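Local coordinates for protein putative rhamnosidase (Streptomyces avermitilis, PDB 3W5M) that hydrolyses terminal non-reducing alpha-L-rhamnose residues of alpha-L-rhamnosides, releasing L-rhamnose from citrus flavonoids and from the arabinogalactan-protein gum arabic, at residues A[598-603]-A[611-616]; A[647-652]-A[703-708]; A[651-656]-A[926-931]; A[856-861]-A[920-925]. All blocks are in the same frame, centred on the assembly; numbering follows the deposited sequence.

All four contacts fall within one family domain range of this family 78 glycoside hydrolase. Contacts 2 to 4 pack helices of the (alpha/alpha)6 barrel, whereas contact 1, first along the chain and local in sequence, sets strand 600-604, an edge strand of the following beta sheet, against helix 607-622. Contacts 2 and 3 share helix 641-654, including A651 and A652, with centres about 10 Å apart. Contacts 3 and 4 share helix 923-929; contact 4, intermediate in range like contact 2, is nested within the 270-residue loop that contact 3 closes. The closest centres, those of contacts 1 and 3, are about 8 Å apart, and T599 there reaches the backbone of Y653.

Contact 1 of 4, residues A[598-603]-A[611-616]; sequences FTFEFE and KLHSNI
F602 and H613 both hold their rings anti to the backbone N, with chi1 at 177° on the strand and 169° on the helix, and these extended torsions carry the two side chains into the space between strand 600-604 and helix 607-622. The imidazole passes across the base of the phenylalanine. F602 CB stands 3.7 Å from the centroid of the H613 ring, nearly on the ring normal, in a CH-pi contact over its face. Closer to the helix, F602 CD2 packs on H613 CB at 3.7 Å, so one benzyl group touches both the methylene and the ring of the histidine. The two rings meet obliquely, their planes at 59°. F600 takes part through its backbone: its O atom lies at the edge of the imidazole, 3.7 Å from H613 CE1.

A single water joins the segments, accepting from F602 N at 3.1 Å and hydrogen-bonded to H613 NE2 at 3.3 Å. The other ring nitrogen, ND1, is bonded to the hydroxyl of Y927 on helix 923-929, and together these partners probably hold the imidazole in its rotation. A leucine in its place would probably leave the Y927 hydroxyl without its imidazole partner, cost the water its link to the helix and deprive the F602 methylene of its aromatic face. Strand 600-604 pairs with strand 955-962 at the edge of a C-terminal sheet, so the histidine helps join that sheet to the helical barrel. Its chemistry is divided: the face serves apolar packing, while one nitrogen meets the Y927 hydroxyl and the other a bridging water.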
loop_
_atom_site.group_PDB
_atom_site.type_symbol
_atom_site.label_atom_id
_atom_site.label_comp_id
_atom_site.label_asym_id
_atom_site.label_seq_id
_atom_site.Cartn_x
_atom_site.Cartn_y
_atom_site.Cartn_z
ATOM N N PHE A 598 11.505 9.571 6.167
ATOM C CA PHE A 598 12.158 8.536 6.973
ATOM C C PHE A 598 12.650 9.174 8.262
ATOM O O PHE A 598 13.120 10.296 8.261
ATOM C CB PHE A 598 13.309 7.882 6.186
ATOM C CG PHE A 598 12.820 7.081 5.018
ATOM C CD1 PHE A 598 12.615 7.699 3.775
ATOM C CD2 PHE A 598 12.476 5.740 5.180
ATOM C CE1 PHE A 598 12.090 6.962 2.714
ATOM C CE2 PHE A 598 11.966 4.997 4.114
ATOM C CZ PHE A 598 11.775 5.617 2.881
ATOM N N THR A 599 12.505 8.468 9.377
ATOM C CA THR A 599 12.709 9.115 10.664
ATOM C C THR A 599 13.685 8.362 11.570
ATOM O O THR A 599 13.783 8.669 12.764
ATOM C CB THR A 599 11.367 9.274 11.421
ATOM O OG1 THR A 599 10.694 8.013 11.441
ATOM C CG2 THR A 599 10.467 10.341 10.724
ATOM N N PHE A 600 14.420 7.396 11.028
ATOM C CA PHE A 600 15.410 6.697 11.847
ATOM C C PHE A 600 16.673 6.360 11.088
ATOM O O PHE A 600 16.650 5.521 10.176
ATOM C CB PHE A 600 14.828 5.413 12.472
ATOM C CG PHE A 600 15.543 4.984 13.739
ATOM C CD1 PHE A 600 16.696 4.203 13.687
ATOM C CD2 PHE A 600 15.065 5.382 14.996
ATOM C CE1 PHE A 600 17.350 3.826 14.856
ATOM C CE2 PHE A 600 15.720 4.998 16.156
ATOM C CZ PHE A 600 16.862 4.222 16.082
ATOM N N GLU A 601 17.771 7.007 11.471
ATOM C CA GLU A 601 19.094 6.688 10.912
ATOM C C GLU A 601 19.789 5.743 11.881
ATOM O O GLU A 601 19.852 6.032 13.069
ATOM C CB GLU A 601 19.937 7.944 10.774
ATOM C CG GLU A 601 19.250 9.112 10.100
ATOM C CD GLU A 601 19.837 9.406 8.745
ATOM O OE1 GLU A 601 20.968 8.931 8.492
ATOM O OE2 GLU A 601 19.177 10.108 7.938
ATOM N N PHE A 602 20.315 4.632 11.373
ATOM C CA PHE A 602 20.887 3.585 12.213
ATOM C C PHE A 602 22.127 3.057 11.519
ATOM O O PHE A 602 22.064 2.698 10.336
ATOM C CB PHE A 602 19.853 2.478 12.385
ATOM C CG PHE A 602 20.324 1.283 13.180
ATOM C CD1 PHE A 602 20.466 1.348 14.558
ATOM C CD2 PHE A 602 20.566 0.071 12.545
ATOM C CE1 PHE A 602 20.868 0.222 15.292
ATOM C CE2 PHE A 602 20.967 -1.052 13.257
ATOM C CZ PHE A 602 21.112 -0.977 14.638
ATOM N N GLU A 603 23.247 2.999 12.257
ATOM C CA GLU A 603 24.495 2.462 11.717
ATOM C C GLU A 603 25.317 1.830 12.828
ATOM O O GLU A 603 25.480 2.419 13.897
ATOM C CB GLU A 603 25.293 3.560 11.020
ATOM C CG GLU A 603 26.553 3.067 10.328
ATOM C CD GLU A 603 27.371 4.198 9.737
ATOM O OE1 GLU A 603 27.025 5.389 9.958
ATOM O OE2 GLU A 603 28.370 3.889 9.047
ATOM N N LYS A 611 22.684 -3.895 6.780
ATOM C CA LYS A 611 21.860 -4.466 5.699
ATOM C C LYS A 611 20.461 -4.842 6.168
ATOM O O LYS A 611 19.459 -4.578 5.477
ATOM C CB LYS A 611 22.552 -5.677 5.053
ATOM C CG LYS A 611 21.845 -6.196 3.807
ATOM C CD LYS A 611 21.654 -5.078 2.794
ATOM C CE LYS A 611 21.292 -5.634 1.432
ATOM N NZ LYS A 611 21.153 -4.510 0.450
ATOM N N LEU A 612 20.375 -5.452 7.350
ATOM C CA LEU A 612 19.103 -5.784 7.915
ATOM C C LEU A 612 18.182 -4.536 8.063
ATOM O O LEU A 612 16.997 -4.559 7.643
ATOM C CB LEU A 612 19.288 -6.504 9.270
ATOM C CG LEU A 612 18.001 -6.942 9.949
ATOM C CD1 LEU A 612 17.156 -7.838 9.055
ATOM C CD2 LEU A 612 18.345 -7.654 11.265
ATOM N N HIS A 613 18.738 -3.469 8.627
ATOM C CA HIS A 613 18.056 -2.185 8.753
ATOM C C HIS A 613 17.622 -1.634 7.376
ATOM O O HIS A 613 16.462 -1.256 7.207
ATOM C CB HIS A 613 18.946 -1.187 9.455
ATOM C CG HIS A 613 18.440 0.212 9.396
ATOM N ND1 HIS A 613 17.314 0.630 10.076
ATOM C CD2 HIS A 613 18.913 1.296 8.737
ATOM C CE1 HIS A 613 17.121 1.913 9.839
ATOM N NE2 HIS A 613 18.075 2.341 9.030
ATOM N N SER A 614 18.532 -1.622 6.401
ATOM C CA SER A 614 18.169 -1.215 5.034
ATOM C C SER A 614 16.971 -2.033 4.514
ATOM O O SER A 614 15.997 -1.462 3.994
ATOM C CB SER A 614 19.355 -1.379 4.085
ATOM O OG SER A 614 19.008 -0.855 2.802
ATOM N N ASN A 615 17.016 -3.348 4.695
ATOM C CA ASN A 615 15.958 -4.252 4.225
ATOM C C ASN A 615 14.611 -3.971 4.889
ATOM O O ASN A 615 13.560 -4.000 4.235
ATOM C CB ASN A 615 16.360 -5.718 4.394
ATOM C CG ASN A 615 17.517 -6.131 3.484
ATOM O OD1 ASN A 615 18.110 -5.308 2.771
ATOM N ND2 ASN A 615 17.844 -7.411 3.507
ATOM N N ILE A 616 14.647 -3.733 6.195
ATOM C CA ILE A 616 13.460 -3.298 6.939
ATOM C C ILE A 616 12.803 -2.041 6.319
ATOM O O ILE A 616 11.596 -2.033 6.116
ATOM C CB ILE A 616 13.793 -3.044 8.431
ATOM C CG1 ILE A 616 14.129 -4.381 9.102
ATOM C CG2 ILE A 616 12.607 -2.395 9.152
ATOM C CD1 ILE A 616 14.850 -4.232 10.427
HETATM O O HOH W 1 20.191 4.741 8.322
#

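Contact 2 of 4, residues A[647-652]-A[703-708]; sequences FAPTAA and PWALYQ
A705 meets A648 and P649 where helix 698-710 packs on helix 641-654, and the residues along its segment show how a helix divides its work among several neighbours. P703, whose nitrogen has no hydrogen to give to the preceding turn, marks a kink and lays its ring on V715 and A719 of helix 713-732. W704 faces elsewhere, against L770 and M774 of helix 756-777, and Q708 CG of its own helix lies over one face of the indole. A705 then points toward the partner helix. Its methyl touches two groups at once, with A705 CB 4.0 Å from A648 CB and also 4.0 Å from P649 CG, on the pyrrolidine ring. L706 lies at the margin, its CD2 5.1 Å from A652 CB and not in direct contact. Y707 turns to helix 756-777, where its hydroxyl is hydrogen-bonded to E777, and Q708 ties the helix by a backbone hydrogen bond to G939.

The approach is close because so little side chain intervenes: P649 CA and A705 CA are 5.4 Å apart. P649, like P703, kinks its helix, since its nitrogen cannot donate to the turn before. This is helix-to-helix packing within the (alpha/alpha)6 barrel, and D643, a rhamnose-binding residue, belongs to the same helix as A648, their side chains about 10 Å apart. Two methyls and a proline ring make the contact wholly apolar, and its closeness therefore rests on shape and small size, with neither charge nor polar bond to direct it.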
loop_
_atom_site.group_PDB
_atom_site.type_symbol
_atom_site.label_atom_id
_atom_site.label_comp_id
_atom_site.label_asym_id
_atom_site.label_seq_id
_atom_site.Cartn_x
_atom_site.Cartn_y
_atom_site.Cartn_z
ATOM N N PHE A 647 4.000 -5.350 12.814
ATOM C CA PHE A 647 5.033 -4.440 12.325
ATOM C C PHE A 647 4.913 -2.978 12.777
ATOM O O PHE A 647 5.901 -2.233 12.694
ATOM C CB PHE A 647 5.120 -4.519 10.790
ATOM C CG PHE A 647 6.279 -3.759 10.197
ATOM C CD1 PHE A 647 7.597 -4.224 10.384
ATOM C CD2 PHE A 647 6.078 -2.608 9.434
ATOM C CE1 PHE A 647 8.673 -3.564 9.812
ATOM C CE2 PHE A 647 7.169 -1.927 8.886
ATOM C CZ PHE A 647 8.465 -2.407 9.064
ATOM N N ALA A 648 3.740 -2.572 13.271
ATOM C CA ALA A 648 3.512 -1.150 13.582
ATOM C C ALA A 648 4.569 -0.473 14.461
ATOM O O ALA A 648 5.011 0.612 14.138
ATOM C CB ALA A 648 2.104 -0.895 14.102
ATOM N N PRO A 649 4.992 -1.107 15.578
ATOM C CA PRO A 649 5.992 -0.429 16.398
ATOM C C PRO A 649 7.313 -0.178 15.667
ATOM O O PRO A 649 7.914 0.858 15.852
ATOM C CB PRO A 649 6.174 -1.391 17.574
ATOM C CG PRO A 649 4.845 -2.066 17.662
ATOM C CD PRO A 649 4.511 -2.338 16.225
ATOM N N THR A 650 7.742 -1.115 14.822
ATOM C CA THR A 650 8.945 -0.912 14.032
ATOM C C THR A 650 8.710 0.221 12.997
ATOM O O THR A 650 9.545 1.105 12.844
ATOM C CB THR A 650 9.352 -2.228 13.336
ATOM O OG1 THR A 650 9.710 -3.190 14.332
ATOM C CG2 THR A 650 10.563 -2.025 12.420
ATOM N N ALA A 651 7.584 0.161 12.297
ATOM C CA ALA A 651 7.196 1.155 11.278
ATOM C C ALA A 651 7.231 2.565 11.834
ATOM O O ALA A 651 7.667 3.490 11.148
ATOM C CB ALA A 651 5.791 0.856 10.761
ATOM N N ALA A 652 6.780 2.723 13.083
ATOM C CA ALA A 652 6.763 4.044 13.731
ATOM C C ALA A 652 8.134 4.574 14.168
ATOM O O ALA A 652 8.243 5.753 14.548
ATOM C CB ALA A 652 5.790 4.058 14.908
ATOM N N PRO A 703 -3.454 1.533 17.241
ATOM C CA PRO A 703 -3.588 2.805 17.964
ATOM C C PRO A 703 -2.618 2.908 19.129
ATOM O O PRO A 703 -2.026 3.967 19.375
ATOM C CB PRO A 703 -5.044 2.790 18.437
ATOM C CG PRO A 703 -5.742 1.949 17.422
ATOM C CD PRO A 703 -4.764 0.900 17.012
ATOM N N TRP A 704 -2.418 1.803 19.863
ATOM C CA TRP A 704 -1.492 1.868 20.979
ATOM C C TRP A 704 -0.063 2.110 20.527
ATOM O O TRP A 704 0.664 2.901 21.134
ATOM C CB TRP A 704 -1.564 0.591 21.845
ATOM C CG TRP A 704 -0.776 0.740 23.101
ATOM C CD1 TRP A 704 0.393 0.109 23.422
ATOM C CD2 TRP A 704 -1.086 1.607 24.205
ATOM N NE1 TRP A 704 0.827 0.516 24.673
ATOM C CE2 TRP A 704 -0.055 1.434 25.176
ATOM C CE3 TRP A 704 -2.135 2.511 24.473
ATOM C CZ2 TRP A 704 -0.034 2.139 26.391
ATOM C CZ3 TRP A 704 -2.120 3.215 25.696
ATOM C CH2 TRP A 704 -1.073 3.014 26.637
ATOM N N ALA A 705 0.344 1.432 19.458
ATOM C CA ALA A 705 1.673 1.655 18.912
ATOM C C ALA A 705 1.869 3.130 18.482
ATOM O O ALA A 705 2.919 3.709 18.753
ATOM C CB ALA A 705 1.954 0.667 17.765
ATOM N N LEU A 706 0.859 3.741 17.861
ATOM C CA LEU A 706 0.954 5.168 17.465
ATOM C C LEU A 706 1.004 6.048 18.705
ATOM O O LEU A 706 1.768 6.981 18.782
ATOM C CB LEU A 706 -0.200 5.602 16.572
ATOM C CG LEU A 706 -0.390 4.944 15.193
ATOM C CD1 LEU A 706 -1.640 5.408 14.455
ATOM C CD2 LEU A 706 0.841 5.168 14.292
ATOM N N TYR A 707 0.233 5.694 19.713
ATOM C CA TYR A 707 0.292 6.457 20.946
ATOM C C TYR A 707 1.684 6.412 21.614
ATOM O O TYR A 707 2.226 7.456 22.018
ATOM C CB TYR A 707 -0.820 6.026 21.898
ATOM C CG TYR A 707 -0.764 6.809 23.170
ATOM C CD1 TYR A 707 -1.102 8.174 23.167
ATOM C CD2 TYR A 707 -0.353 6.224 24.365
ATOM C CE1 TYR A 707 -1.052 8.923 24.331
ATOM C CE2 TYR A 707 -0.311 6.970 25.540
ATOM C CZ TYR A 707 -0.657 8.317 25.501
ATOM O OH TYR A 707 -0.619 9.105 26.638
ATOM N N GLN A 708 2.268 5.224 21.729
ATOM C CA GLN A 708 3.625 5.076 22.236
ATOM C C GLN A 708 4.673 5.888 21.443
ATOM O O GLN A 708 5.535 6.565 22.032
ATOM C CB GLN A 708 4.011 3.595 22.280
ATOM C CG GLN A 708 3.262 2.873 23.381
ATOM C CD GLN A 708 3.663 3.409 24.748
ATOM O OE1 GLN A 708 4.852 3.442 25.084
ATOM N NE2 GLN A 708 2.688 3.869 25.517
#

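Contact 3 of 4, residues A[651-656]-A[926-931]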
loop_
_atom_site.group_PDB
_atom_site.type_symbol
_atom_site.label_atom_id
_atom_site.label_comp_id
_atom_site.label_asym_id
_atom_site.label_seq_id
_atom_site.Cartn_x
_atom_site.Cartn_y
_atom_site.Cartn_z
ATOM N N ALA A 651 7.584 0.161 12.297
ATOM C CA ALA A 651 7.196 1.155 11.278
ATOM C C ALA A 651 7.231 2.565 11.834
ATOM O O ALA A 651 7.667 3.490 11.148
ATOM C CB ALA A 651 5.791 0.856 10.761
ATOM N N ALA A 652 6.780 2.723 13.083
ATOM C CA ALA A 652 6.763 4.044 13.731
ATOM C C ALA A 652 8.134 4.574 14.168
ATOM O O ALA A 652 8.243 5.753 14.548
ATOM C CB ALA A 652 5.790 4.058 14.908
ATOM N N TYR A 653 9.176 3.728 14.149
ATOM C CA TYR A 653 10.536 4.238 14.255
ATOM C C TYR A 653 11.015 4.759 12.895
ATOM O O TYR A 653 11.572 5.863 12.791
ATOM C CB TYR A 653 11.495 3.129 14.705
ATOM C CG TYR A 653 11.630 2.862 16.202
ATOM C CD1 TYR A 653 12.479 3.640 17.005
ATOM C CD2 TYR A 653 10.995 1.790 16.787
ATOM C CE1 TYR A 653 12.640 3.368 18.374
ATOM C CE2 TYR A 653 11.155 1.507 18.154
ATOM C CZ TYR A 653 11.984 2.298 18.933
ATOM O OH TYR A 653 12.149 1.998 20.293
ATOM N N THR A 654 10.809 3.966 11.852
ATOM C CA THR A 654 11.561 4.195 10.620
ATOM C C THR A 654 10.963 5.214 9.649
ATOM O O THR A 654 11.712 5.829 8.912
ATOM C CB THR A 654 11.878 2.892 9.910
ATOM O OG1 THR A 654 10.752 2.040 10.062
ATOM C CG2 THR A 654 13.097 2.211 10.580
ATOM N N MET A 655 9.643 5.400 9.654
ATOM C CA MET A 655 9.021 6.496 8.884
ATOM C C MET A 655 7.981 7.168 9.759
ATOM O O MET A 655 7.463 6.554 10.706
ATOM C CB MET A 655 8.297 5.966 7.654
ATOM C CG MET A 655 9.190 5.286 6.646
ATOM S SD MET A 655 8.291 4.602 5.237
ATOM C CE MET A 655 7.840 6.066 4.282
ATOM N N GLU A 656 7.701 8.430 9.468
ATOM C CA GLU A 656 6.552 9.085 10.078
ATOM C C GLU A 656 5.309 8.329 9.595
ATOM O O GLU A 656 4.919 8.411 8.439
ATOM C CB GLU A 656 6.494 10.573 9.735
ATOM C CG GLU A 656 5.304 11.283 10.405
ATOM C CD GLU A 656 4.058 11.348 9.524
ATOM O OE1 GLU A 656 4.120 11.988 8.450
ATOM O OE2 GLU A 656 2.990 10.772 9.894
ATOM N N MET A 926 16.327 -3.721 17.653
ATOM C CA MET A 926 17.571 -3.076 17.367
ATOM C C MET A 926 17.557 -1.600 17.773
ATOM O O MET A 926 18.552 -1.092 18.295
ATOM C CB MET A 926 17.909 -3.200 15.872
ATOM C CG MET A 926 18.115 -4.617 15.379
ATOM S SD MET A 926 19.217 -4.681 13.939
ATOM C CE MET A 926 18.190 -3.778 12.773
ATOM N N TYR A 927 16.450 -0.903 17.513
ATOM C CA TYR A 927 16.433 0.538 17.700
ATOM C C TYR A 927 16.409 0.827 19.193
ATOM O O TYR A 927 17.110 1.723 19.646
ATOM C CB TYR A 927 15.252 1.202 16.939
ATOM C CG TYR A 927 15.199 0.798 15.477
ATOM C CD1 TYR A 927 16.377 0.549 14.752
ATOM C CD2 TYR A 927 13.986 0.626 14.826
ATOM C CE1 TYR A 927 16.333 0.156 13.416
ATOM C CE2 TYR A 927 13.939 0.212 13.494
ATOM C CZ TYR A 927 15.116 0.003 12.792
ATOM O OH TYR A 927 15.048 -0.397 11.463
ATOM N N ALA A 928 15.670 0.000 19.937
ATOM C CA ALA A 928 15.528 0.154 21.393
ATOM C C ALA A 928 16.779 -0.275 22.167
ATOM O O ALA A 928 17.111 0.338 23.176
ATOM C CB ALA A 928 14.294 -0.582 21.897
ATOM N N ASN A 929 17.502 -1.272 21.655
ATOM C CA ASN A 929 18.590 -1.925 22.424
ATOM C C ASN A 929 20.001 -1.745 21.897
ATOM O O ASN A 929 20.957 -1.660 22.682
ATOM C CB ASN A 929 18.284 -3.397 22.579
ATOM C CG ASN A 929 16.966 -3.640 23.273
ATOM O OD1 ASN A 929 15.996 -4.064 22.652
ATOM N ND2 ASN A 929 16.915 -3.362 24.565
ATOM N N ILE A 930 20.160 -1.654 20.579
ATOM C CA ILE A 930 21.480 -1.399 20.039
ATOM C C ILE A 930 21.660 0.101 19.951
ATOM O O ILE A 930 22.653 0.646 20.434
ATOM C CB ILE A 930 21.728 -2.104 18.669
ATOM C CG1 ILE A 930 21.499 -3.611 18.814
ATOM C CG2 ILE A 930 23.124 -1.743 18.136
ATOM C CD1 ILE A 930 21.502 -4.416 17.520
ATOM N N ALA A 931 20.686 0.785 19.341
ATOM C CA ALA A 931 20.719 2.245 19.316
ATOM C C ALA A 931 20.373 2.818 20.714
ATOM O O ALA A 931 20.844 3.876 21.086
ATOM C CB ALA A 931 19.779 2.776 18.238
#
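Y653, in the last turn of helix 641-654, stands opposite Y927 of helix 923-929 with the two CA atoms 7.8 Å apart, a gap that two aromatic side chains fill. Each tyrosine holds CG beside its backbone N, anti to the carbonyl carbon (chi1 -85° for Y653 and -52° for Y927), and the side chains slide past each other in opposite directions. The edge of Y927 is turned to the face of Y653 in an edge-to-face pair, centroids 5.3 Å apart and planes at 60°. Y927 CD2 comes 3.5 Å from Y653 CG, while Y927 CB lies over the same ring, 3.8 Å from its centroid, as a CH-pi contact.

Although some 270 residues separate the segments, both belong to the (alpha/alpha)6 barrel, and the pair joins an early helix of this domain to its last one. Beside the rings, the T654 side chain crosses that of Y927 at about a right angle, bringing T654 CG2 3.4 Å from Y927 OH, the hydroxyl whose polar partner is H613; T654 OG1 turns instead to Q620 and to T650 O. At the far end of the other tyrosine, Y653 OH lies 3.7 Å from A928 CB and makes its hydrogen bond to I933 O.

Contact 4 of 4, residues A[856-861]-A[920-925]; sequences RLLPVL and GSVGEW
L858 and W925 cross at about a right angle, the leucine spread over one face of the indole. W925 carries CG anti to its backbone N (chi1 -176°), which sends the ring out from helix 923-929 toward helix 854-863. L858 turns CG beside the backbone N, anti to the carbonyl carbon (chi1 -64°), which carries CD1 over the indole next to the CB already lying there. L858 CB lies 3.5 Å from the centroid of the five-membered ring in a CH-pi contact, while L858 CD1 reaches the benzo side, 3.8 Å from W925 CE3. That same CD1 meets V922 CG2 at 3.8 Å, the leucine and valine lying side by side and pointing the same way.

P859 adds its own ring obliquely, with P859 CD 3.8 Å from W925 CD1. The indole nitrogen is hydrogen-bonded to the hydroxyl of T862, and the ring also packs edge-to-face with Y871. Replacing the tryptophan by an alanine would probably open a gap beneath L858 and P859 and leave the T862 hydroxyl without its indole partner. With helix 867-875 also closing on W925, a large aromatic here wedges together three helices of the (alpha/alpha)6 barrel, away from the rhamnose sites.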
loop_
_atom_site.group_PDB
_atom_site.type_symbol
_atom_site.label_atom_id
_atom_site.label_comp_id
_atom_site.label_asym_id
_atom_site.label_seq_id
_atom_site.Cartn_x
_atom_site.Cartn_y
_atom_site.Cartn_z
ATOM N N ARG A 856 7.968 -10.276 19.200
ATOM C CA ARG A 856 8.110 -10.230 20.664
ATOM C C ARG A 856 9.289 -11.060 21.194
ATOM O O ARG A 856 9.604 -11.013 22.384
ATOM C CB ARG A 856 6.779 -10.662 21.331
ATOM C CG ARG A 856 5.567 -9.814 20.924
ATOM C CD ARG A 856 4.226 -10.354 21.415
ATOM N NE ARG A 856 3.112 -9.456 21.063
ATOM C CZ ARG A 856 2.665 -8.449 21.821
ATOM N NH1 ARG A 856 3.208 -8.193 23.006
ATOM N NH2 ARG A 856 1.663 -7.686 21.389
ATOM N N LEU A 857 9.960 -11.802 20.316
ATOM C CA LEU A 857 10.989 -12.769 20.766
ATOM C C LEU A 857 12.248 -12.118 21.358
ATOM O O LEU A 857 12.644 -12.407 22.494
ATOM C CB LEU A 857 11.358 -13.736 19.609
ATOM C CG LEU A 857 12.542 -14.721 19.744
ATOM C CD1 LEU A 857 12.219 -15.824 20.740
ATOM C CD2 LEU A 857 12.887 -15.322 18.386
ATOM N N LEU A 858 12.899 -11.242 20.602
ATOM C CA LEU A 858 14.112 -10.628 21.110
ATOM C C LEU A 858 13.805 -9.724 22.317
ATOM O O LEU A 858 14.573 -9.728 23.299
ATOM C CB LEU A 858 14.940 -9.914 20.020
ATOM C CG LEU A 858 15.562 -10.714 18.850
ATOM C CD1 LEU A 858 16.675 -9.934 18.172
ATOM C CD2 LEU A 858 16.096 -12.079 19.291
ATOM N N PRO A 859 12.686 -8.956 22.272
ATOM C CA PRO A 859 12.306 -8.176 23.480
ATOM C C PRO A 859 12.087 -9.031 24.766
ATOM O O PRO A 859 12.605 -8.676 25.834
ATOM C CB PRO A 859 11.000 -7.492 23.049
ATOM C CG PRO A 859 11.176 -7.310 21.577
ATOM C CD PRO A 859 11.821 -8.612 21.125
ATOM N N VAL A 860 11.354 -10.132 24.655
ATOM C CA VAL A 860 11.149 -11.058 25.789
ATOM C C VAL A 860 12.479 -11.619 26.306
ATOM O O VAL A 860 12.721 -11.652 27.524
ATOM C CB VAL A 860 10.164 -12.169 25.423
ATOM C CG1 VAL A 860 10.305 -13.376 26.333
ATOM C CG2 VAL A 860 8.741 -11.639 25.458
ATOM N N LEU A 861 13.347 -12.034 25.385
ATOM C CA LEU A 861 14.685 -12.507 25.742
ATOM C C LEU A 861 15.459 -11.446 26.544
ATOM O O LEU A 861 16.083 -11.768 27.542
ATOM C CB LEU A 861 15.477 -12.969 24.503
ATOM C CG LEU A 861 15.079 -14.299 23.861
ATOM C CD1 LEU A 861 15.836 -14.475 22.550
ATOM C CD2 LEU A 861 15.376 -15.472 24.793
ATOM N N GLY A 920 10.471 -8.072 9.495
ATOM C CA GLY A 920 11.190 -6.829 9.789
ATOM C C GLY A 920 10.856 -6.238 11.160
ATOM O O GLY A 920 11.446 -5.232 11.559
ATOM N N SER A 921 9.937 -6.877 11.884
ATOM C CA SER A 921 9.579 -6.461 13.264
ATOM C C SER A 921 10.717 -6.577 14.276
ATOM O O SER A 921 10.620 -6.049 15.389
ATOM C CB SER A 921 8.329 -7.186 13.765
ATOM O OG SER A 921 8.461 -8.610 13.746
ATOM N N VAL A 922 11.802 -7.242 13.880
ATOM C CA VAL A 922 13.053 -7.266 14.645
ATOM C C VAL A 922 13.672 -5.870 14.771
ATOM O O VAL A 922 14.440 -5.580 15.711
ATOM C CB VAL A 922 14.070 -8.257 14.001
ATOM C CG1 VAL A 922 14.558 -7.752 12.646
ATOM C CG2 VAL A 922 15.259 -8.491 14.914
ATOM N N GLY A 923 13.308 -4.984 13.838
ATOM C CA GLY A 923 13.807 -3.620 13.807
ATOM C C GLY A 923 13.665 -2.928 15.147
ATOM O O GLY A 923 14.599 -2.310 15.608
ATOM N N GLU A 924 12.490 -3.018 15.757
ATOM C CA GLU A 924 12.238 -2.268 16.993
ATOM C C GLU A 924 13.172 -2.702 18.113
ATOM O O GLU A 924 13.542 -1.884 18.926
ATOM C CB GLU A 924 10.792 -2.390 17.461
ATOM C CG GLU A 924 10.359 -3.782 17.879
ATOM C CD GLU A 924 8.982 -3.803 18.508
ATOM O OE1 GLU A 924 8.802 -3.126 19.552
ATOM O OE2 GLU A 924 8.079 -4.494 17.969
ATOM N N TRP A 925 13.547 -3.982 18.138
ATOM C CA TRP A 925 14.522 -4.457 19.128
ATOM C C TRP A 925 15.896 -3.821 18.908
ATOM O O TRP A 925 16.552 -3.387 19.850
ATOM C CB TRP A 925 14.602 -5.986 19.159
ATOM C CG TRP A 925 15.544 -6.478 20.249
ATOM C CD1 TRP A 925 15.202 -6.836 21.541
ATOM C CD2 TRP A 925 16.977 -6.630 20.152
ATOM N NE1 TRP A 925 16.346 -7.214 22.241
ATOM C CE2 TRP A 925 17.438 -7.090 21.416
ATOM C CE3 TRP A 925 17.915 -6.438 19.117
ATOM C CZ2 TRP A 925 18.793 -7.355 21.672
ATOM C CZ3 TRP A 925 19.264 -6.701 19.373
ATOM C CH2 TRP A 925 19.688 -7.157 20.641
#